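Side-chain contacts in adhesion and penetration protein autotransporter (Haemophilus influenzae, PDB 3SYJ), which promotes bacterial adherence to host cells, invasion and aggregation through its surface passenger domain, which also carries a probable serine protease: residues 707-710 / 711-715; 755-759 / 760-764; 521-525 / 526-530; 5-8 / 9-13; 687-691 / 692-696. One frame throughout, in Å; residues are numbered along the deposited sequence.

Contact 1: 707-710 / 711-715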
loop_
_atom_site.group_PDB
_atom_site.type_symbol
_atom_site.label_atom_id
_atom_site.label_comp_id
_atom_site.label_asym_id
_atom_site.label_seq_id
_atom_site.Cartn_x
_atom_site.Cartn_y
_atom_site.Cartn_z
ATOM N N ILE A 707 -16.346 0.421 -5.756
ATOM C CA ILE A 707 -17.210 0.153 -6.889
ATOM C C ILE A 707 -16.551 -0.801 -7.874
ATOM O O ILE A 707 -15.426 -0.587 -8.314
ATOM C CB ILE A 707 -17.609 1.452 -7.614
ATOM C CG1 ILE A 707 -18.248 2.433 -6.630
ATOM C CG2 ILE A 707 -18.561 1.153 -8.775
ATOM C CD1 ILE A 707 -18.701 3.730 -7.270
ATOM N N ASN A 708 -17.260 -1.868 -8.208
ATOM C CA ASN A 708 -16.793 -2.776 -9.232
ATOM C C ASN A 708 -17.757 -2.805 -10.391
ATOM O O ASN A 708 -18.946 -3.074 -10.213
ATOM C CB ASN A 708 -16.619 -4.178 -8.670
ATOM C CG ASN A 708 -15.356 -4.321 -7.871
ATOM O OD1 ASN A 708 -14.559 -5.224 -8.119
ATOM N ND2 ASN A 708 -15.151 -3.420 -6.917
ATOM N N LEU A 709 -17.237 -2.518 -11.578
ATOM C CA LEU A 709 -18.010 -2.596 -12.804
ATOM C C LEU A 709 -17.508 -3.750 -13.661
ATOM O O LEU A 709 -16.299 -3.910 -13.855
ATOM C CB LEU A 709 -17.907 -1.285 -13.584
ATOM C CG LEU A 709 -18.247 -0.013 -12.819
ATOM C CD1 LEU A 709 -18.166 1.185 -13.745
ATOM C CD2 LEU A 709 -19.633 -0.128 -12.224
ATOM N N THR A 710 -18.435 -4.557 -14.166
ATOM C CA THR A 710 -18.080 -5.653 -15.057
ATOM C C THR A 710 -18.946 -5.593 -16.309
ATOM O O THR A 710 -19.835 -4.747 -16.413
ATOM C CB THR A 710 -18.214 -7.031 -14.369
ATOM O OG1 THR A 710 -19.587 -7.282 -14.038
ATOM C CG2 THR A 710 -17.373 -7.076 -13.096
ATOM N N ASP A 711 -18.669 -6.477 -17.262
ATOM C CA ASP A 711 -19.439 -6.550 -18.497
ATOM C C ASP A 711 -19.578 -5.184 -19.151
ATOM O O ASP A 711 -18.578 -4.536 -19.437
ATOM C CB ASP A 711 -20.804 -7.170 -18.218
ATOM C CG ASP A 711 -20.706 -8.400 -17.340
ATOM O OD1 ASP A 711 -19.928 -9.315 -17.687
ATOM O OD2 ASP A 711 -21.393 -8.449 -16.298
ATOM N N ASN A 712 -20.811 -4.747 -19.386
ATOM C CA ASN A 712 -21.054 -3.447 -20.002
ATOM C C ASN A 712 -21.529 -2.402 -19.008
ATOM O O ASN A 712 -22.068 -1.371 -19.394
ATOM C CB ASN A 712 -22.093 -3.565 -21.116
ATOM C CG ASN A 712 -21.565 -4.275 -22.339
ATOM O OD1 ASN A 712 -20.412 -4.701 -22.376
ATOM N ND2 ASN A 712 -22.411 -4.408 -23.354
ATOM N N ALA A 713 -21.329 -2.669 -17.727
ATOM C CA ALA A 713 -21.844 -1.790 -16.684
ATOM C C ALA A 713 -21.281 -0.369 -16.746
ATOM O O ALA A 713 -20.147 -0.146 -17.169
ATOM C CB ALA A 713 -21.610 -2.404 -15.313
ATOM N N THR A 714 -22.094 0.589 -16.322
ATOM C CA THR A 714 -21.685 1.983 -16.279
ATOM C C THR A 714 -21.935 2.551 -14.892
ATOM O O THR A 714 -22.924 2.210 -14.250
ATOM C CB THR A 714 -22.468 2.811 -17.304
ATOM O OG1 THR A 714 -22.127 2.373 -18.626
ATOM C CG2 THR A 714 -22.137 4.286 -17.168
ATOM N N ALA A 715 -21.032 3.405 -14.425
ATOM C CA ALA A 715 -21.249 4.130 -13.177
ATOM C C ALA A 715 -20.863 5.599 -13.318
ATOM O O ALA A 715 -19.911 5.945 -14.019
ATOM C CB ALA A 715 -20.503 3.485 -12.033
#

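Contact 2: 755-759 / 760-764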
loop_
_atom_site.group_PDB
_atom_site.type_symbol
_atom_site.label_atom_id
_atom_site.label_comp_id
_atom_site.label_asym_id
_atom_site.label_seq_id
_atom_site.Cartn_x
_atom_site.Cartn_y
_atom_site.Cartn_z
ATOM N N ALA A 755 -12.401 4.908 -18.281
ATOM C CA ALA A 755 -12.662 5.830 -17.181
ATOM C C ALA A 755 -12.450 7.265 -17.632
ATOM O O ALA A 755 -11.606 7.534 -18.481
ATOM C CB ALA A 755 -11.784 5.506 -15.986
ATOM N N THR A 756 -13.220 8.187 -17.062
ATOM C CA THR A 756 -13.126 9.590 -17.433
ATOM C C THR A 756 -13.302 10.488 -16.225
ATOM O O THR A 756 -14.216 10.297 -15.428
ATOM C CB THR A 756 -14.206 9.969 -18.451
ATOM O OG1 THR A 756 -14.017 9.214 -19.652
ATOM C CG2 THR A 756 -14.142 11.455 -18.770
ATOM N N VAL A 757 -12.424 11.471 -16.086
ATOM C CA VAL A 757 -12.599 12.496 -15.072
ATOM C C VAL A 757 -12.833 13.804 -15.798
ATOM O O VAL A 757 -11.893 14.412 -16.316
ATOM C CB VAL A 757 -11.365 12.618 -14.149
ATOM C CG1 VAL A 757 -11.499 13.827 -13.234
ATOM C CG2 VAL A 757 -11.178 11.346 -13.335
ATOM N N ASP A 758 -14.092 14.220 -15.861
ATOM C CA ASP A 758 -14.463 15.448 -16.556
ATOM C C ASP A 758 -14.788 16.558 -15.563
ATOM O O ASP A 758 -15.816 16.523 -14.889
ATOM C CB ASP A 758 -15.650 15.195 -17.495
ATOM C CG ASP A 758 -15.979 16.401 -18.364
ATOM O OD1 ASP A 758 -15.670 17.537 -17.951
ATOM O OD2 ASP A 758 -16.549 16.211 -19.461
ATOM N N ASN A 759 -13.910 17.549 -15.482
ATOM C CA ASN A 759 -14.091 18.652 -14.550
ATOM C C ASN A 759 -14.442 18.133 -13.158
ATOM O O ASN A 759 -15.453 18.515 -12.576
ATOM C CB ASN A 759 -15.174 19.608 -15.052
ATOM C CG ASN A 759 -15.277 20.872 -14.207
ATOM O OD1 ASN A 759 -14.278 21.375 -13.693
ATOM N ND2 ASN A 759 -16.492 21.390 -14.065
ATOM N N ALA A 760 -13.604 17.249 -12.633
ATOM C CA ALA A 760 -13.806 16.705 -11.301
ATOM C C ALA A 760 -12.465 16.447 -10.630
ATOM O O ALA A 760 -11.412 16.665 -11.230
ATOM C CB ALA A 760 -14.623 15.428 -11.368
ATOM N N ASN A 761 -12.509 15.954 -9.397
ATOM C CA ASN A 761 -11.305 15.829 -8.585
ATOM C C ASN A 761 -11.002 14.398 -8.177
ATOM O O ASN A 761 -11.570 13.882 -7.212
ATOM C CB ASN A 761 -11.439 16.709 -7.348
ATOM C CG ASN A 761 -12.169 18.006 -7.649
ATOM O OD1 ASN A 761 -11.716 18.812 -8.466
ATOM N ND2 ASN A 761 -13.318 18.206 -7.007
ATOM N N LEU A 762 -10.100 13.757 -8.914
ATOM C CA LEU A 762 -9.646 12.421 -8.554
ATOM C C LEU A 762 -8.425 12.528 -7.660
ATOM O O LEU A 762 -7.325 12.836 -8.118
ATOM C CB LEU A 762 -9.313 11.591 -9.794
ATOM C CG LEU A 762 -8.646 10.243 -9.507
ATOM C CD1 LEU A 762 -9.516 9.389 -8.601
ATOM C CD2 LEU A 762 -8.352 9.507 -10.799
ATOM N N ASN A 763 -8.640 12.287 -6.375
ATOM C CA ASN A 763 -7.566 12.245 -5.403
ATOM C C ASN A 763 -7.126 10.798 -5.187
ATOM O O ASN A 763 -7.535 10.145 -4.225
ATOM C CB ASN A 763 -8.032 12.886 -4.094
ATOM C CG ASN A 763 -6.993 12.794 -2.998
ATOM O OD1 ASN A 763 -5.965 12.140 -3.158
ATOM N ND2 ASN A 763 -7.260 13.447 -1.871
ATOM N N GLY A 764 -6.297 10.304 -6.103
ATOM C CA GLY A 764 -5.849 8.924 -6.083
ATOM C C GLY A 764 -5.211 8.543 -7.408
ATOM O O GLY A 764 -5.072 9.378 -8.300
#

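Contact 3: 521-525 / 526-530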
loop_
_atom_site.group_PDB
_atom_site.type_symbol
_atom_site.label_atom_id
_atom_site.label_comp_id
_atom_site.label_asym_id
_atom_site.label_seq_id
_atom_site.Cartn_x
_atom_site.Cartn_y
_atom_site.Cartn_z
ATOM N N VAL A 521 -52.070 -0.999 -16.375
ATOM C CA VAL A 521 -53.275 -0.695 -17.128
ATOM C C VAL A 521 -54.465 -0.609 -16.175
ATOM O O VAL A 521 -54.844 -1.590 -15.542
ATOM C CB VAL A 521 -53.538 -1.733 -18.224
ATOM C CG1 VAL A 521 -54.854 -1.435 -18.925
ATOM C CG2 VAL A 521 -52.386 -1.744 -19.219
ATOM N N LEU A 522 -55.040 0.579 -16.065
ATOM C CA LEU A 522 -56.172 0.801 -15.179
ATOM C C LEU A 522 -57.306 -0.173 -15.425
ATOM O O LEU A 522 -57.661 -0.452 -16.574
ATOM C CB LEU A 522 -56.680 2.225 -15.338
ATOM C CG LEU A 522 -55.667 3.222 -14.797
ATOM C CD1 LEU A 522 -56.010 4.616 -15.254
ATOM C CD2 LEU A 522 -55.635 3.121 -13.278
ATOM N N PRO A 523 -57.887 -0.691 -14.336
ATOM C CA PRO A 523 -59.052 -1.574 -14.407
ATOM C C PRO A 523 -60.291 -0.733 -14.646
ATOM O O PRO A 523 -60.174 0.466 -14.893
ATOM C CB PRO A 523 -59.120 -2.168 -13.002
ATOM C CG PRO A 523 -58.524 -1.121 -12.127
ATOM C CD PRO A 523 -57.503 -0.385 -12.946
ATOM N N ASN A 524 -61.465 -1.349 -14.563
ATOM C CA ASN A 524 -62.700 -0.593 -14.633
ATOM C C ASN A 524 -63.328 -0.592 -13.252
ATOM O O ASN A 524 -62.660 -0.892 -12.263
ATOM C CB ASN A 524 -63.647 -1.171 -15.696
ATOM C CG ASN A 524 -63.110 -0.996 -17.125
ATOM O OD1 ASN A 524 -62.723 0.104 -17.530
ATOM N ND2 ASN A 524 -63.097 -2.084 -17.892
ATOM N N GLY A 525 -64.600 -0.244 -13.170
ATOM C CA GLY A 525 -65.262 -0.221 -11.891
ATOM C C GLY A 525 -65.068 1.091 -11.169
ATOM O O GLY A 525 -64.414 2.009 -11.669
ATOM N N ASN A 526 -65.634 1.166 -9.971
ATOM C CA ASN A 526 -65.737 2.417 -9.250
ATOM C C ASN A 526 -65.037 2.431 -7.909
ATOM O O ASN A 526 -65.424 3.170 -7.013
ATOM C CB ASN A 526 -67.208 2.776 -9.072
ATOM C CG ASN A 526 -67.828 3.256 -10.352
ATOM O OD1 ASN A 526 -68.881 2.763 -10.786
ATOM N ND2 ASN A 526 -67.159 4.210 -10.994
ATOM N N ASN A 527 -64.012 1.609 -7.757
ATOM C CA ASN A 527 -63.170 1.718 -6.576
ATOM C C ASN A 527 -61.751 1.310 -6.899
ATOM O O ASN A 527 -61.203 0.364 -6.331
ATOM C CB ASN A 527 -63.723 0.920 -5.400
ATOM C CG ASN A 527 -63.768 -0.548 -5.671
ATOM O OD1 ASN A 527 -63.709 -1.353 -4.746
ATOM N ND2 ASN A 527 -63.865 -0.919 -6.949
ATOM N N ILE A 528 -61.180 2.042 -7.843
ATOM C CA ILE A 528 -59.812 1.854 -8.275
ATOM C C ILE A 528 -58.863 2.391 -7.211
ATOM O O ILE A 528 -59.005 3.528 -6.762
ATOM C CB ILE A 528 -59.595 2.592 -9.608
ATOM C CG1 ILE A 528 -60.538 2.018 -10.669
ATOM C CG2 ILE A 528 -58.158 2.502 -10.058
ATOM C CD1 ILE A 528 -60.454 2.700 -12.006
ATOM N N ASN A 529 -57.920 1.560 -6.781
ATOM C CA ASN A 529 -56.816 2.048 -5.960
ATOM C C ASN A 529 -55.620 2.332 -6.858
ATOM O O ASN A 529 -54.857 1.435 -7.207
ATOM C CB ASN A 529 -56.437 1.051 -4.865
ATOM C CG ASN A 529 -55.358 1.590 -3.934
ATOM O OD1 ASN A 529 -54.649 2.538 -4.267
ATOM N ND2 ASN A 529 -55.233 0.984 -2.761
ATOM N N LYS A 530 -55.483 3.596 -7.232
ATOM C CA LYS A 530 -54.465 4.050 -8.168
ATOM C C LYS A 530 -53.063 3.581 -7.809
ATOM O O LYS A 530 -52.230 3.401 -8.691
ATOM C CB LYS A 530 -54.485 5.581 -8.246
ATOM C CG LYS A 530 -54.286 6.134 -9.649
ATOM C CD LYS A 530 -55.457 5.740 -10.553
ATOM C CE LYS A 530 -55.277 6.240 -11.985
ATOM N NZ LYS A 530 -55.424 7.724 -12.137
HETATM O O HOH W 1 -62.687 -0.924 -9.542
#

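Contact 4: 5-8 / 9-13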
loop_
_atom_site.group_PDB
_atom_site.type_symbol
_atom_site.label_atom_id
_atom_site.label_comp_id
_atom_site.label_asym_id
_atom_site.label_seq_id
_atom_site.Cartn_x
_atom_site.Cartn_y
_atom_site.Cartn_z
ATOM N N PHE A 5 -52.475 36.967 11.647
ATOM C CA PHE A 5 -52.081 37.124 10.251
ATOM C C PHE A 5 -50.669 37.694 10.091
ATOM O O PHE A 5 -50.084 37.627 9.007
ATOM C CB PHE A 5 -53.097 37.995 9.498
ATOM C CG PHE A 5 -52.834 38.096 8.018
ATOM C CD1 PHE A 5 -52.994 36.990 7.200
ATOM C CD2 PHE A 5 -52.426 39.295 7.449
ATOM C CE1 PHE A 5 -52.752 37.071 5.838
ATOM C CE2 PHE A 5 -52.186 39.386 6.088
ATOM C CZ PHE A 5 -52.350 38.273 5.280
ATOM N N GLY A 6 -50.119 38.235 11.173
ATOM C CA GLY A 6 -48.748 38.719 11.170
ATOM C C GLY A 6 -47.704 37.610 11.201
ATOM O O GLY A 6 -46.504 37.866 11.061
ATOM N N ILE A 7 -48.169 36.377 11.392
ATOM C CA ILE A 7 -47.305 35.198 11.398
ATOM C C ILE A 7 -47.827 34.191 10.369
ATOM O O ILE A 7 -49.044 34.015 10.239
ATOM C CB ILE A 7 -47.270 34.559 12.799
ATOM C CG1 ILE A 7 -46.483 35.445 13.765
ATOM C CG2 ILE A 7 -46.672 33.155 12.760
ATOM C CD1 ILE A 7 -46.695 35.088 15.214
ATOM N N ASP A 8 -46.915 33.560 9.623
ATOM C CA ASP A 8 -47.291 32.564 8.615
ATOM C C ASP A 8 -48.309 31.595 9.176
ATOM O O ASP A 8 -48.120 31.046 10.261
ATOM C CB ASP A 8 -46.081 31.758 8.154
ATOM C CG ASP A 8 -45.164 32.545 7.255
ATOM O OD1 ASP A 8 -45.611 33.555 6.674
ATOM O OD2 ASP A 8 -43.992 32.151 7.124
ATOM N N TYR A 9 -49.388 31.384 8.432
ATOM C CA TYR A 9 -50.425 30.446 8.837
ATOM C C TYR A 9 -49.823 29.058 8.985
ATOM O O TYR A 9 -50.286 28.263 9.798
ATOM C CB TYR A 9 -51.546 30.414 7.799
ATOM C CG TYR A 9 -52.888 29.954 8.326
ATOM C CD1 TYR A 9 -53.416 30.467 9.505
ATOM C CD2 TYR A 9 -53.645 29.034 7.622
ATOM C CE1 TYR A 9 -54.664 30.056 9.975
ATOM C CE2 TYR A 9 -54.886 28.617 8.081
ATOM C CZ TYR A 9 -55.389 29.127 9.250
ATOM O OH TYR A 9 -56.617 28.696 9.684
ATOM N N GLN A 10 -48.778 28.774 8.208
ATOM C CA GLN A 10 -48.153 27.454 8.233
ATOM C C GLN A 10 -47.745 27.011 9.638
ATOM O O GLN A 10 -47.855 25.828 9.969
ATOM C CB GLN A 10 -46.960 27.380 7.285
ATOM C CG GLN A 10 -46.555 25.949 6.948
ATOM C CD GLN A 10 -47.626 25.202 6.150
ATOM O OE1 GLN A 10 -48.224 25.754 5.225
ATOM N NE2 GLN A 10 -47.860 23.938 6.501
ATOM N N TYR A 11 -47.284 27.949 10.464
ATOM C CA TYR A 11 -46.890 27.609 11.834
ATOM C C TYR A 11 -48.026 26.917 12.570
ATOM O O TYR A 11 -47.848 25.879 13.188
ATOM C CB TYR A 11 -46.490 28.857 12.620
ATOM C CG TYR A 11 -45.088 29.346 12.362
ATOM C CD1 TYR A 11 -43.990 28.704 12.929
ATOM C CD2 TYR A 11 -44.861 30.470 11.576
ATOM C CE1 TYR A 11 -42.699 29.165 12.699
ATOM C CE2 TYR A 11 -43.586 30.938 11.344
ATOM C CZ TYR A 11 -42.512 30.288 11.903
ATOM O OH TYR A 11 -41.250 30.768 11.661
ATOM N N TYR A 12 -49.202 27.505 12.496
ATOM C CA TYR A 12 -50.343 26.984 13.215
ATOM C C TYR A 12 -50.822 25.656 12.644
ATOM O O TYR A 12 -51.386 24.828 13.354
ATOM C CB TYR A 12 -51.468 28.005 13.153
ATOM C CG TYR A 12 -51.122 29.356 13.736
ATOM C CD1 TYR A 12 -51.239 29.598 15.104
ATOM C CD2 TYR A 12 -50.698 30.394 12.921
ATOM C CE1 TYR A 12 -50.937 30.843 15.641
ATOM C CE2 TYR A 12 -50.397 31.641 13.445
ATOM C CZ TYR A 12 -50.517 31.861 14.804
ATOM O OH TYR A 12 -50.214 33.104 15.317
ATOM N N ARG A 13 -50.632 25.466 11.348
ATOM C CA ARG A 13 -51.032 24.216 10.721
ATOM C C ARG A 13 -50.040 23.115 11.090
ATOM O O ARG A 13 -50.441 22.031 11.497
ATOM C CB ARG A 13 -51.126 24.372 9.204
ATOM C CG ARG A 13 -52.261 25.273 8.723
ATOM C CD ARG A 13 -53.630 24.719 9.074
ATOM N NE ARG A 13 -53.657 23.265 8.991
ATOM C CZ ARG A 13 -53.709 22.583 7.855
ATOM N NH1 ARG A 13 -53.749 23.256 6.719
ATOM N NH2 ARG A 13 -53.710 21.252 7.851
#

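Contact 5: 687-691 / 692-696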
loop_
_atom_site.group_PDB
_atom_site.type_symbol
_atom_site.label_atom_id
_atom_site.label_comp_id
_atom_site.label_asym_id
_atom_site.label_seq_id
_atom_site.Cartn_x
_atom_site.Cartn_y
_atom_site.Cartn_z
ATOM N N VAL A 687 -36.224 18.057 -12.598
ATOM C CA VAL A 687 -36.400 19.310 -11.883
ATOM C C VAL A 687 -35.116 20.110 -12.002
ATOM O O VAL A 687 -34.020 19.574 -11.833
ATOM C CB VAL A 687 -36.691 19.075 -10.374
ATOM C CG1 VAL A 687 -36.796 20.402 -9.621
ATOM C CG2 VAL A 687 -37.948 18.237 -10.181
ATOM N N ASP A 688 -35.250 21.393 -12.307
ATOM C CA ASP A 688 -34.103 22.284 -12.314
ATOM C C ASP A 688 -33.595 22.544 -10.908
ATOM O O ASP A 688 -34.373 22.863 -10.004
ATOM C CB ASP A 688 -34.454 23.608 -12.981
ATOM C CG ASP A 688 -33.841 23.740 -14.350
ATOM O OD1 ASP A 688 -34.574 24.103 -15.296
ATOM O OD2 ASP A 688 -32.623 23.466 -14.476
ATOM N N LEU A 689 -32.286 22.402 -10.729
ATOM C CA LEU A 689 -31.643 22.721 -9.463
ATOM C C LEU A 689 -30.869 24.024 -9.614
ATOM O O LEU A 689 -29.662 24.010 -9.842
ATOM C CB LEU A 689 -30.701 21.587 -9.051
ATOM C CG LEU A 689 -29.965 21.731 -7.716
ATOM C CD1 LEU A 689 -30.922 22.118 -6.598
ATOM C CD2 LEU A 689 -29.198 20.451 -7.370
ATOM N N THR A 690 -31.566 25.150 -9.493
ATOM C CA THR A 690 -30.960 26.451 -9.772
ATOM C C THR A 690 -30.996 27.427 -8.591
ATOM O O THR A 690 -30.226 28.386 -8.556
ATOM C CB THR A 690 -31.600 27.101 -11.006
ATOM O OG1 THR A 690 -33.021 27.137 -10.840
ATOM C CG2 THR A 690 -31.283 26.291 -12.254
ATOM N N ASP A 691 -31.879 27.190 -7.628
ATOM C CA ASP A 691 -31.970 28.076 -6.472
ATOM C C ASP A 691 -30.798 27.858 -5.524
ATOM O O ASP A 691 -30.487 26.728 -5.155
ATOM C CB ASP A 691 -33.298 27.898 -5.732
ATOM C CG ASP A 691 -33.530 28.970 -4.669
ATOM O OD1 ASP A 691 -32.569 29.354 -3.970
ATOM O OD2 ASP A 691 -34.679 29.431 -4.528
ATOM N N THR A 692 -30.162 28.958 -5.141
ATOM C CA THR A 692 -29.000 28.958 -4.258
ATOM C C THR A 692 -29.329 28.323 -2.908
ATOM O O THR A 692 -28.533 27.561 -2.354
ATOM C CB THR A 692 -28.493 30.407 -4.035
ATOM O OG1 THR A 692 -28.204 31.012 -5.300
ATOM C CG2 THR A 692 -27.240 30.433 -3.171
ATOM N N LYS A 693 -30.506 28.650 -2.388
ATOM C CA LYS A 693 -30.945 28.170 -1.086
ATOM C C LYS A 693 -31.126 26.662 -1.124
ATOM O O LYS A 693 -30.742 25.953 -0.194
ATOM C CB LYS A 693 -32.258 28.851 -0.704
ATOM C CG LYS A 693 -32.868 28.370 0.602
ATOM C CD LYS A 693 -32.089 28.873 1.809
ATOM C CE LYS A 693 -32.916 28.765 3.096
ATOM N NZ LYS A 693 -34.134 29.645 3.095
ATOM N N VAL A 694 -31.714 26.179 -2.212
ATOM C CA VAL A 694 -31.918 24.756 -2.399
ATOM C C VAL A 694 -30.573 24.062 -2.567
ATOM O O VAL A 694 -30.294 23.064 -1.911
ATOM C CB VAL A 694 -32.810 24.474 -3.620
ATOM C CG1 VAL A 694 -33.001 22.982 -3.798
ATOM C CG2 VAL A 694 -34.157 25.175 -3.474
ATOM N N ILE A 695 -29.735 24.607 -3.442
ATOM C CA ILE A 695 -28.423 24.036 -3.707
ATOM C C ILE A 695 -27.600 23.925 -2.435
ATOM O O ILE A 695 -26.942 22.908 -2.194
ATOM C CB ILE A 695 -27.653 24.868 -4.752
ATOM C CG1 ILE A 695 -28.267 24.670 -6.137
ATOM C CG2 ILE A 695 -26.173 24.500 -4.768
ATOM C CD1 ILE A 695 -27.905 25.757 -7.112
ATOM N N ASN A 696 -27.643 24.966 -1.614
ATOM C CA ASN A 696 -26.842 24.992 -0.395
ATOM C C ASN A 696 -27.383 24.059 0.676
ATOM O O ASN A 696 -26.676 23.736 1.626
ATOM C CB ASN A 696 -26.739 26.415 0.170
ATOM C CG ASN A 696 -25.821 27.308 -0.649
ATOM O OD1 ASN A 696 -24.885 26.837 -1.304
ATOM N ND2 ASN A 696 -26.081 28.609 -0.607
#

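Contact 1: 707-710 / 711-715
T710 and A713 close the shortest sound polar bond here: A713 N donates to T710 O over 2.9 Å, nearly straight at 161° at the hydrogen and with the donor tilted only modestly from the carbonyl plane. This is the closing bond of a type II' beta turn, T710 to A713, with D711 and N712 at its corners. D711 takes the positive phi (50°) that the first corner of such a turn demands. The T710 and D711 side chains leave the turn alongside each other. A chi1 of 65° tucks T710 OG1 in over the main chain, where it comes within 3.1 Å of D711 OD2. That carboxylate oxygen also accepts from N656 N, outside the turn. Under the turn, the methyl of A713 is tucked 3.1 Å from T710 O and faces L709, the two CB atoms 4.2 Å apart. Further along, the forked end of L709 straddles A715: CD1 and CD2 each lie 3.7 Å from A715 CB. L709 also packs on V654 and F735, in strands of the neighbouring coils. This tight turn between two strands of one solenoid coil thus separates its chemistry: the hydroxyl and carboxylate lie along the outer bend, where N656 supplies an N-H, while leucine and two alanine methyls line the interior. The carboxylate charge is probably eased by that backbone donor.

Contact 2: 755-759 / 760-764
V757 and A760 meet because V757 CG1 lies opposite its backbone N across CA-CB (chi1 172°) and CG2 opposite its carbonyl carbon, which spreads the two methyls over different partners. CG1 reaches the far side of the corner, 3.5 Å from A760 O and 4.0 Å from A760 CB. CG2 is turned the other way and rests 4.0 Å from L762 CB. L762 thus presents its CB to V757, while its CG, trans to the backbone N, carries the isobutyl end onward, the two side chains crossing at about a right angle. All three contacts are apolar or methyl-to-carbonyl, and no hydrogen bond joins the two segments. The bend itself is made at N759, whose backbone has positive phi and psi. Polar grip comes from the next coil: S779 OG receives A760 N and donates to V757 O, stapling the two sides of the corner. Strand 754-758 runs parallel between strands 734-738 and 773-777, and V757 packs on L776 of the latter. After the bend, strand 761-763 pairs with strand 742-744, and L762 leans on I747 and Q743. The V757–A760–L762 cluster therefore fills the inside of a corner of the solenoid, where one face of a coil gives way to the next.

Contact 3: 521-525 / 526-530
L522 and K530 come closest: L522 CD2 lies 3.4 Å from K530 CE, tighter than ordinary carbon contact, with CD1 at 3.7 Å from the same CE. A bend at chi2 (65°) brings the lysine CD and CE against the leucine end. Beside this pair, I528 is wedged against both L522 and P523. Its CG2 branch is 4.1 Å from L522 CD2, and CG1 is 4.0 Å from P523 CG, the isoleucine slanting across the proline ring. The tip CD1 lies 3.7 Å from P523 O. I528 holds CG1 beside its backbone N and trans to the carbonyl carbon, chi1 -61°, which sends that branch toward the carbonyls of N524 and G525. One layer out, a water sits inside the tip of the bend: it donates to N524 O over 2.7 Å and accepts weakly from N527 N at 3.4 Å. No direct hydrogen bond crosses between the two segments. G525 turns the chain with positive phi, 86°, where a CB would clash with N526 N, and the two arms then run nearly antiparallel. Y533 lies against L522 and P523, and N529 touches P89 of the N-terminal protease-like part. Several residues also touch a crystal neighbour. The whole is an irregular, solvent-facing excursion between strands 510-514 and 536-539, of the kind that protrudes from the turns of a beta-helix.

Contact 4: 5-8 / 9-13
I7, at the end of the loop before helix 9-17, touches two tyrosines, its side chain crossing both of theirs at about a right angle. CG2, held opposite the backbone N by a chi1 of -71°, presses to 3.4 Å from Y11 CD2 and 4.1 Å from Y12 CE2. The CG1 branch goes the other way and brings CD1 to 4.0 Å from Y12 OH. Next comes D8, whose carbonyl is the polar centre of the contact. Y11 N donates to D8 O over 3.2 Å at 145°, arriving from above the carbonyl plane and not along a lone pair. The same oxygen lies in the plane of the Y11 ring at its edge, 3.6 Å from CD2, and 3.8 Å from Y12 CD2. D8 CB adds an aliphatic touch, 3.9 Å from Y11 CD2. Outside the segments, Y11 OH is hydrogen-bonded to Y32 N, and Y9 N to E609 OE2 of helix 603-609. The chemistry is mixed: the bent hydrogen bond is probably modest alone, but the electropositive C-H edge of Y11 faces the same oxygen, and the I7 CG2 methyl packs against carbons of both rings. The turn around Y11 and Y12 is thereby held against I7 and D8.

Contact 5: 687-691 / 692-696
An N-cap starts helix 692-697, and D691 occupies it. Its OD1 accepts from K693 N over 2.7 Å, with the N-H meeting the oxygen at 146° on the anti side of the carboxylate and somewhat out of its plane. The chi1 of -170°, which sets CG trans to the backbone N, swings the carboxylate round over the first turn of the helix. D691 also serves through its backbone: I695 N donates to D691 O at 2.8 Å, a nearly straight bond at 168°, in the carbonyl plane. One residue thus grips two amides of the helix start, with a negative charge that should suit the positive end of the helix dipole. Beneath the cap is an apolar patch. D691 CB lies 3.6 Å from V694 CG2, and L689 reaches over from the strand side, slanting across both helix residues. L689 also packs on V664 and I698, placing the contact at the base of the beta hairpin 669-675/682-688, which the C673-C684 disulfide ties across. L689 CD1 touches both V694 CG1, at 3.6 Å, and I695 CG1, at 3.7 Å.

How the contacts relate
All five contacts are local, following one another along the chain without nesting or crossing. Contact 4 comes first, joining a loop to helix 9-17 in the N-terminal protease-like part. Contact 3 then shapes an exposed loop between solenoid strands 510-514 and 536-539. Contact 5 turns the chain from strand 682-688 into helix 692-697, its centre about 25 Å from that of contact 4. Strand 701-709 follows, and contact 1 closes the turn from it to strand 714-718. Contact 2, about 17 Å from contact 1 between centres, rounds a corner further along the beta-helix. Contacts 1 and 4 lie on opposite sides of the chain's centre.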